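Local atomic coordinates of organic hydroperoxide resistance protein (Deinococcus radiodurans, PDB entry 1USP), a protein that probably reduces organic hydroperoxides to the corresponding alcohols by thiol chemistry, as in other members of the OsmC/Ohr family. Residues A[63-68]-A[111-116]; A[48-53]-A[81-86]. All coordinates share one frame; numbering follows the deposited sequence.

Contact 1. Residues A[63-68]-A[111-116]; sequences GVVSRR and EGLMHA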
ATOM      1  N   GLY A  63      -1.196 -17.717  -5.471  1.00 32.43           N
ATOM      2  CA  GLY A  63      -0.165 -18.713  -5.226  1.00 34.75           C
ATOM      3  C   GLY A  63      -0.549 -19.632  -4.089  1.00 35.81           C
ATOM      4  O   GLY A  63      -0.425 -20.851  -4.203  1.00 36.36           O
ATOM      5  N   VAL A  64      -1.053 -19.039  -3.006  1.00 35.79           N
ATOM      6  CA  VAL A  64      -1.488 -19.774  -1.824  1.00 36.46           C
ATOM      7  C   VAL A  64      -2.661 -20.684  -2.166  1.00 36.79           C
ATOM      8  O   VAL A  64      -2.695 -21.831  -1.736  1.00 37.28           O
ATOM      9  CB  VAL A  64      -1.912 -18.817  -0.679  1.00 36.46           C
ATOM     10  CG1 VAL A  64      -2.639 -19.575   0.433  1.00 36.51           C
ATOM     11  CG2 VAL A  64      -0.696 -18.094  -0.112  1.00 36.43           C
ATOM     12  N   VAL A  65      -3.601 -20.165  -2.948  1.00 36.77           N
ATOM     13  CA  VAL A  65      -4.814 -20.889  -3.296  1.00 37.96           C
ATOM     14  C   VAL A  65      -4.509 -22.100  -4.183  1.00 40.44           C
ATOM     15  O   VAL A  65      -5.107 -23.158  -4.008  1.00 40.91           O
ATOM     16  CB  VAL A  65      -5.863 -19.945  -3.951  1.00 37.26           C
ATOM     17  CG1 VAL A  65      -6.934 -20.722  -4.722  1.00 36.82           C
ATOM     18  CG2 VAL A  65      -6.514 -19.052  -2.883  1.00 36.08           C
ATOM     19  N   SER A  66      -3.582 -21.949  -5.122  1.00 42.71           N
ATOM     20  CA  SER A  66      -3.260 -23.025  -6.062  1.00 44.91           C
ATOM     21  C   SER A  66      -2.588 -24.200  -5.353  1.00 46.68           C
ATOM     22  O   SER A  66      -2.895 -25.354  -5.639  1.00 46.68           O
ATOM     23  CB  SER A  66      -2.366 -22.504  -7.184  1.00 45.10           C
ATOM     24  OG  SER A  66      -1.214 -21.881  -6.660  1.00 45.78           O
ATOM     25  N   ARG A  67      -1.689 -23.903  -4.418  1.00 49.00           N
ATOM     26  CA  ARG A  67      -0.988 -24.937  -3.652  1.00 51.04           C
ATOM     27  C   ARG A  67      -1.940 -25.704  -2.740  1.00 52.40           C
ATOM     28  O   ARG A  67      -1.939 -26.940  -2.719  1.00 51.85           O
ATOM     29  CB  ARG A  67       0.129 -24.323  -2.805  1.00 51.64           C
ATOM     30  CG  ARG A  67       1.281 -23.758  -3.614  1.00 52.93           C
ATOM     31  CD  ARG A  67       2.511 -23.409  -2.780  1.00 54.78           C
ATOM     32  NE  ARG A  67       2.743 -21.964  -2.704  1.00 56.28           N
ATOM     33  CZ  ARG A  67       2.456 -21.179  -1.657  1.00 57.32           C
ATOM     34  NH1 ARG A  67       1.907 -21.670  -0.545  1.00 57.98           N
ATOM     35  NH2 ARG A  67       2.724 -19.879  -1.728  1.00 56.93           N
ATOM     36  N   ARG A  68      -2.748 -24.958  -1.993  1.00 53.76           N
ATOM     37  CA  ARG A  68      -3.692 -25.541  -1.045  1.00 55.49           C
ATOM     38  C   ARG A  68      -4.786 -26.360  -1.744  1.00 56.54           C
ATOM     39  O   ARG A  68      -5.214 -27.390  -1.216  1.00 56.50           O
ATOM     40  CB  ARG A  68      -4.314 -24.449  -0.156  1.00 55.83           C
ATOM     41  CG  ARG A  68      -3.314 -23.757   0.787  1.00 56.26           C
ATOM     42  CD  ARG A  68      -3.826 -23.489   2.204  1.00 56.83           C
ATOM     43  NE  ARG A  68      -4.538 -22.209   2.342  1.00 56.82           N
ATOM     44  CZ  ARG A  68      -4.167 -21.183   3.125  1.00 56.70           C
ATOM     45  NH1 ARG A  68      -3.058 -21.227   3.858  1.00 57.41           N
ATOM     46  NH2 ARG A  68      -4.914 -20.087   3.169  1.00 55.60           N
ATOM     47  N   GLU A 111     -13.587 -16.408 -11.818  1.00 21.66           N
ATOM     48  CA  GLU A 111     -14.352 -15.768 -10.762  1.00 22.31           C
ATOM     49  C   GLU A 111     -14.123 -16.504  -9.454  1.00 21.79           C
ATOM     50  O   GLU A 111     -13.876 -15.870  -8.448  1.00 21.65           O
ATOM     51  CB  GLU A 111     -15.826 -15.679 -11.123  1.00 24.47           C
ATOM     52  CG  GLU A 111     -16.120 -14.648 -12.211  1.00 26.70           C
ATOM     53  CD  GLU A 111     -17.582 -14.612 -12.599  1.00 29.61           C
ATOM     54  OE1 GLU A 111     -18.339 -15.502 -12.174  1.00 30.88           O
ATOM     55  OE2 GLU A 111     -17.972 -13.688 -13.329  1.00 31.63           O
ATOM     56  N   GLY A 112     -14.143 -17.836  -9.488  1.00 21.59           N
ATOM     57  CA  GLY A 112     -13.727 -18.657  -8.359  1.00 21.07           C
ATOM     58  C   GLY A 112     -12.412 -18.224  -7.732  1.00 20.01           C
ATOM     59  O   GLY A 112     -12.301 -18.074  -6.513  1.00 19.47           O
ATOM     60  N   LEU A 113     -11.410 -18.017  -8.570  1.00 18.70           N
ATOM     61  CA  LEU A 113     -10.081 -17.652  -8.090  1.00 19.09           C
ATOM     62  C   LEU A 113     -10.063 -16.271  -7.436  1.00 18.41           C
ATOM     63  O   LEU A 113      -9.381 -16.080  -6.456  1.00 18.93           O
ATOM     64  CB  LEU A 113      -9.099 -17.633  -9.248  1.00 21.66           C
ATOM     65  CG  LEU A 113      -8.835 -19.001  -9.856  1.00 21.64           C
ATOM     66  CD1 LEU A 113      -7.970 -18.845 -11.064  1.00 23.84           C
ATOM     67  CD2 LEU A 113      -8.191 -19.908  -8.818  1.00 23.49           C
HETATM   68  N   MSE A 114     -10.813 -15.327  -7.991  1.00 18.12           N
HETATM   69  CA  MSE A 114     -10.859 -13.970  -7.457  1.00 19.20           C
HETATM   70  C   MSE A 114     -11.443 -13.982  -6.054  1.00 19.66           C
HETATM   71  O   MSE A 114     -10.992 -13.257  -5.185  1.00 19.14           O
HETATM   72  CB  MSE A 114     -11.699 -13.045  -8.343  1.00 20.48           C
HETATM   73  CG  MSE A 114     -11.086 -12.668  -9.707  1.00 21.88           C
HETATM   74 SE   MSE A 114      -9.347 -11.810  -9.606  1.00 25.66          SE
HETATM   75  CE  MSE A 114      -9.970  -9.990  -9.182  1.00 23.18           C
ATOM     76  N   HIS A 115     -12.461 -14.809  -5.825  1.00 19.05           N
ATOM     77  CA  HIS A 115     -13.078 -14.853  -4.500  1.00 18.61           C
ATOM     78  C   HIS A 115     -12.170 -15.531  -3.485  1.00 18.06           C
ATOM     79  O   HIS A 115     -12.048 -15.081  -2.340  1.00 19.86           O
ATOM     80  CB  HIS A 115     -14.440 -15.548  -4.580  1.00 18.73           C
ATOM     81  CG  HIS A 115     -15.491 -14.723  -5.252  1.00 20.04           C
ATOM     82  ND1 HIS A 115     -16.315 -13.869  -4.562  1.00 20.86           N
ATOM     83  CD2 HIS A 115     -15.834 -14.600  -6.555  1.00 24.17           C
ATOM     84  CE1 HIS A 115     -17.149 -13.287  -5.403  1.00 23.03           C
ATOM     85  NE2 HIS A 115     -16.876 -13.709  -6.621  1.00 24.37           N
ATOM     86  N   ALA A 116     -11.516 -16.600  -3.921  1.00 17.42           N
ATOM     87  CA  ALA A 116     -10.561 -17.333  -3.106  1.00 18.27           C
ATOM     88  C   ALA A 116      -9.382 -16.465  -2.664  1.00 19.84           C
ATOM     89  O   ALA A 116      -8.984 -16.474  -1.498  1.00 21.24           O
ATOM     90  CB  ALA A 116     -10.058 -18.551  -3.885  1.00 17.92           C
TER
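Val65 and Ala116 show how two helices can meet through little more than one branched side chain and one methyl group. The valine points toward helix 107-120 and straddles the alanine: its CG2 lies 3.7 Å from Ala116 CB, while CG1 is 3.9 Å from the same methyl carbon. Both branches can reach one partner because of the torsion about CA-CB. With CG1 anti to the backbone N (chi1 162°) and CG2 anti to the carbonyl carbon, the fork of the isopropyl group opens toward the opposing helix. CG2 also comes within 3.8 Å of Ala116 O, so it brushes the backbone too. Leu113, one turn earlier, adds a looser touch: its CA-CB bond runs along the interface, but the branch end turns inward and brings CD2 to 4.4 Å from Val65 CG1. The side chains that meet are all apolar, and the contact buries 118 Å². In the fold it joins the C-terminal end of the long helix 46-68 to helix 107-120. Leu113 also packs on Leu62 of the long helix and on Phe102 and Leu105 in a loop, while Met114, a selenomethionine, reaches Phe58 of that helix and Val137 of strand 134-137.

Contact 2. Residues A[48-53]-A[81-86]; sequences QLFAAG and ARVGLQ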
ATOM      1  N   GLN A  48      -1.044   5.008  -5.508  1.00 15.38           N
ATOM      2  CA  GLN A  48      -0.325   4.182  -6.447  1.00 14.39           C
ATOM      3  C   GLN A  48       0.449   3.059  -5.777  1.00 13.79           C
ATOM      4  O   GLN A  48       0.504   1.929  -6.276  1.00 14.68           O
ATOM      5  CB  GLN A  48       0.601   5.061  -7.271  1.00 15.54           C
ATOM      6  CG  GLN A  48       1.054   4.421  -8.525  1.00 17.21           C
ATOM      7  CD  GLN A  48       1.838   5.373  -9.403  1.00 19.29           C
ATOM      8  OE1 GLN A  48       2.986   5.730  -9.072  1.00 19.90           O
ATOM      9  NE2 GLN A  48       1.230   5.789 -10.526  1.00 18.72           N
ATOM     10  N   LEU A  49       1.032   3.347  -4.622  1.00 14.20           N
ATOM     11  CA  LEU A  49       1.751   2.315  -3.871  1.00 14.03           C
ATOM     12  C   LEU A  49       0.747   1.263  -3.374  1.00 15.02           C
ATOM     13  O   LEU A  49       1.006   0.062  -3.431  1.00 13.03           O
ATOM     14  CB  LEU A  49       2.559   2.928  -2.724  1.00 14.89           C
ATOM     15  CG  LEU A  49       3.890   3.555  -3.175  1.00 15.49           C
ATOM     16  CD1 LEU A  49       4.420   4.567  -2.162  1.00 16.37           C
ATOM     17  CD2 LEU A  49       4.920   2.459  -3.418  1.00 17.00           C
ATOM     18  N   PHE A  50      -0.429   1.716  -2.962  1.00 14.28           N
ATOM     19  CA  PHE A  50      -1.468   0.793  -2.499  1.00 14.25           C
ATOM     20  C   PHE A  50      -1.916  -0.130  -3.639  1.00 13.97           C
ATOM     21  O   PHE A  50      -2.109  -1.327  -3.432  1.00 15.16           O
ATOM     22  CB  PHE A  50      -2.653   1.574  -1.893  1.00 15.25           C
ATOM     23  CG  PHE A  50      -3.563   0.721  -1.043  1.00 16.62           C
ATOM     24  CD1 PHE A  50      -3.161   0.287   0.203  1.00 19.38           C
ATOM     25  CD2 PHE A  50      -4.793   0.311  -1.526  1.00 18.10           C
ATOM     26  CE1 PHE A  50      -4.010  -0.516   0.979  1.00 21.24           C
ATOM     27  CE2 PHE A  50      -5.646  -0.483  -0.770  1.00 19.38           C
ATOM     28  CZ  PHE A  50      -5.257  -0.910   0.474  1.00 20.41           C
ATOM     29  N   ALA A  51      -2.057   0.437  -4.829  1.00 14.76           N
ATOM     30  CA  ALA A  51      -2.501  -0.293  -6.018  1.00 14.53           C
ATOM     31  C   ALA A  51      -1.471  -1.349  -6.336  1.00 15.57           C
ATOM     32  O   ALA A  51      -1.808  -2.506  -6.492  1.00 15.83           O
ATOM     33  CB  ALA A  51      -2.677   0.642  -7.178  1.00 17.12           C
ATOM     34  N   ALA A  52      -0.197  -0.953  -6.352  1.00 13.80           N
ATOM     35  CA  ALA A  52       0.877  -1.879  -6.673  1.00 15.83           C
ATOM     36  C   ALA A  52       0.964  -3.001  -5.653  1.00 15.67           C
ATOM     37  O   ALA A  52       1.167  -4.161  -6.015  1.00 17.73           O
ATOM     38  CB  ALA A  52       2.188  -1.148  -6.778  1.00 14.98           C
ATOM     39  N   GLY A  53       0.790  -2.661  -4.382  1.00 13.62           N
ATOM     40  CA  GLY A  53       0.861  -3.645  -3.314  1.00 13.71           C
ATOM     41  C   GLY A  53      -0.322  -4.595  -3.288  1.00 14.29           C
ATOM     42  O   GLY A  53      -0.163  -5.798  -3.080  1.00 14.23           O
ATOM     43  N   ALA A  81      -5.074  -3.558 -10.000  1.00 17.45           N
ATOM     44  CA  ALA A  81      -5.743  -2.758  -8.979  1.00 15.24           C
ATOM     45  C   ALA A  81      -5.913  -1.304  -9.409  1.00 15.69           C
ATOM     46  O   ALA A  81      -4.964  -0.682  -9.884  1.00 15.71           O
ATOM     47  CB  ALA A  81      -4.967  -2.826  -7.692  1.00 15.07           C
ATOM     48  N   ARG A  82      -7.115  -0.772  -9.221  1.00 16.51           N
ATOM     49  CA  ARG A  82      -7.417   0.634  -9.419  1.00 18.32           C
ATOM     50  C   ARG A  82      -7.816   1.218  -8.068  1.00 18.55           C
ATOM     51  O   ARG A  82      -8.772   0.770  -7.434  1.00 18.55           O
ATOM     52  CB  ARG A  82      -8.535   0.808 -10.459  1.00 20.07           C
ATOM     53  CG  ARG A  82      -8.081   0.471 -11.868  1.00 24.00           C
ATOM     54  CD  ARG A  82      -9.202   0.434 -12.938  1.00 27.17           C
ATOM     55  NE  ARG A  82      -8.757  -0.357 -14.082  1.00 30.55           N
ATOM     56  CZ  ARG A  82      -9.215  -1.559 -14.435  1.00 32.15           C
ATOM     57  NH1 ARG A  82     -10.209  -2.147 -13.782  1.00 32.42           N
ATOM     58  NH2 ARG A  82      -8.675  -2.167 -15.484  1.00 33.18           N
ATOM     59  N   VAL A  83      -7.037   2.186  -7.606  1.00 19.14           N
ATOM     60  CA  VAL A  83      -7.201   2.779  -6.294  1.00 19.35           C
ATOM     61  C   VAL A  83      -7.425   4.280  -6.454  1.00 22.38           C
ATOM     62  O   VAL A  83      -6.529   5.002  -6.901  1.00 23.11           O
ATOM     63  CB  VAL A  83      -5.963   2.549  -5.427  1.00 18.39           C
ATOM     64  CG1 VAL A  83      -6.149   3.160  -4.051  1.00 19.17           C
ATOM     65  CG2 VAL A  83      -5.667   1.063  -5.321  1.00 17.48           C
ATOM     66  N   GLY A  84      -8.620   4.730  -6.091  1.00 23.23           N
ATOM     67  CA  GLY A  84      -9.004   6.129  -6.188  1.00 24.25           C
ATOM     68  C   GLY A  84      -9.068   6.784  -4.827  1.00 24.86           C
ATOM     69  O   GLY A  84      -9.443   6.153  -3.836  1.00 27.28           O
ATOM     70  N   LEU A  85      -8.660   8.041  -4.776  1.00 24.64           N
ATOM     71  CA  LEU A  85      -8.772   8.858  -3.584  1.00 24.70           C
ATOM     72  C   LEU A  85     -10.074   9.639  -3.660  1.00 25.75           C
ATOM     73  O   LEU A  85     -10.341  10.321  -4.647  1.00 24.81           O
ATOM     74  CB  LEU A  85      -7.591   9.824  -3.482  1.00 25.27           C
ATOM     75  CG  LEU A  85      -7.518  10.630  -2.188  1.00 27.35           C
ATOM     76  CD1 LEU A  85      -7.240   9.708  -1.003  1.00 26.89           C
ATOM     77  CD2 LEU A  85      -6.476  11.721  -2.288  1.00 29.91           C
ATOM     78  N   GLN A  86     -10.875   9.528  -2.613  1.00 27.79           N
ATOM     79  CA  GLN A  86     -12.140  10.234  -2.517  1.00 31.65           C
ATOM     80  C   GLN A  86     -12.094  11.134  -1.289  1.00 33.71           C
ATOM     81  O   GLN A  86     -11.525  10.763  -0.267  1.00 34.48           O
ATOM     82  CB  GLN A  86     -13.298   9.233  -2.411  1.00 32.80           C
ATOM     83  CG  GLN A  86     -13.561   8.436  -3.680  1.00 34.69           C
ATOM     84  CD  GLN A  86     -14.830   7.583  -3.608  1.00 37.73           C
ATOM     85  OE1 GLN A  86     -15.499   7.543  -2.576  1.00 39.27           O
ATOM     86  NE2 GLN A  86     -15.149   6.889  -4.701  1.00 38.24           N
TER
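Helix 48-53 lies almost antiparallel to strand 81-86, at 155° between their directions and with axes approaching to 7.4 Å, and Ala51 faces Ala81 at a CA-to-CA distance of 5.0 Å. Such closeness illustrates how small side chains let a helix settle onto a sheet. The methyl of Ala81 meets helix backbone first, its CB standing 3.4 Å from Ala51 O, and the two alanine CB atoms are 4.2 Å apart. Val83, two residues along and on the same face of the strand, supplies the bulk. Its CG2 presses into the helix surface at Ala51, 3.5 Å from Ala51 CA and equally close to Ala51 CB. A chi1 of -179° sets CG1 anti to the backbone N and leaves CG2 anti to the carbonyl carbon, a rotation that turns both branches to use: CG2 takes the alanine, and each reaches Phe50. Val83 CG2 comes to the ring edge near its plane, 4.0 Å from Phe50 CD2; CG1 is as far from CD2 but lies off that plane. The two side chains cross at about a right angle, an edge contact without stacking. All four touching residues are buried, and their side chains are apolar. Around it, Phe50 packs on Leu94 and meets the ring of Tyr123, while Ala81 rests on Leu98; both leucines belong to strand 91-101, the antiparallel neighbour of strand 78-88. On the other edge of strand 78-88, residues 81-85 pair antiparallel with a strand of the second subunit, so the sheet beneath helix 46-68 continues through the dimer, and Phe50 also meets an aromatic side chain of that subunit edge-to-face.

How the contacts relate
Helix 46-68 is common to both contacts, which draw on opposite ends of it. Contact 2 uses its first turns and contact 1 its last, with centres 22 Å apart and nearest atoms about 8 Å apart, so the two do not touch. Along the chain the segments alternate: 48-53, 63-68, 81-86, 111-116. One helix is thus laid on strand 78-88 close to the centre of the molecule and met by helix 107-120 farther out. Between these ends the helix carries Cys57, which forms a disulfide with Cys121, just beyond helix 107-120. Contact 1 therefore joins the two helices near which the disulfide partners lie, while contact 2 lays the first turns of the same helix on the sheet.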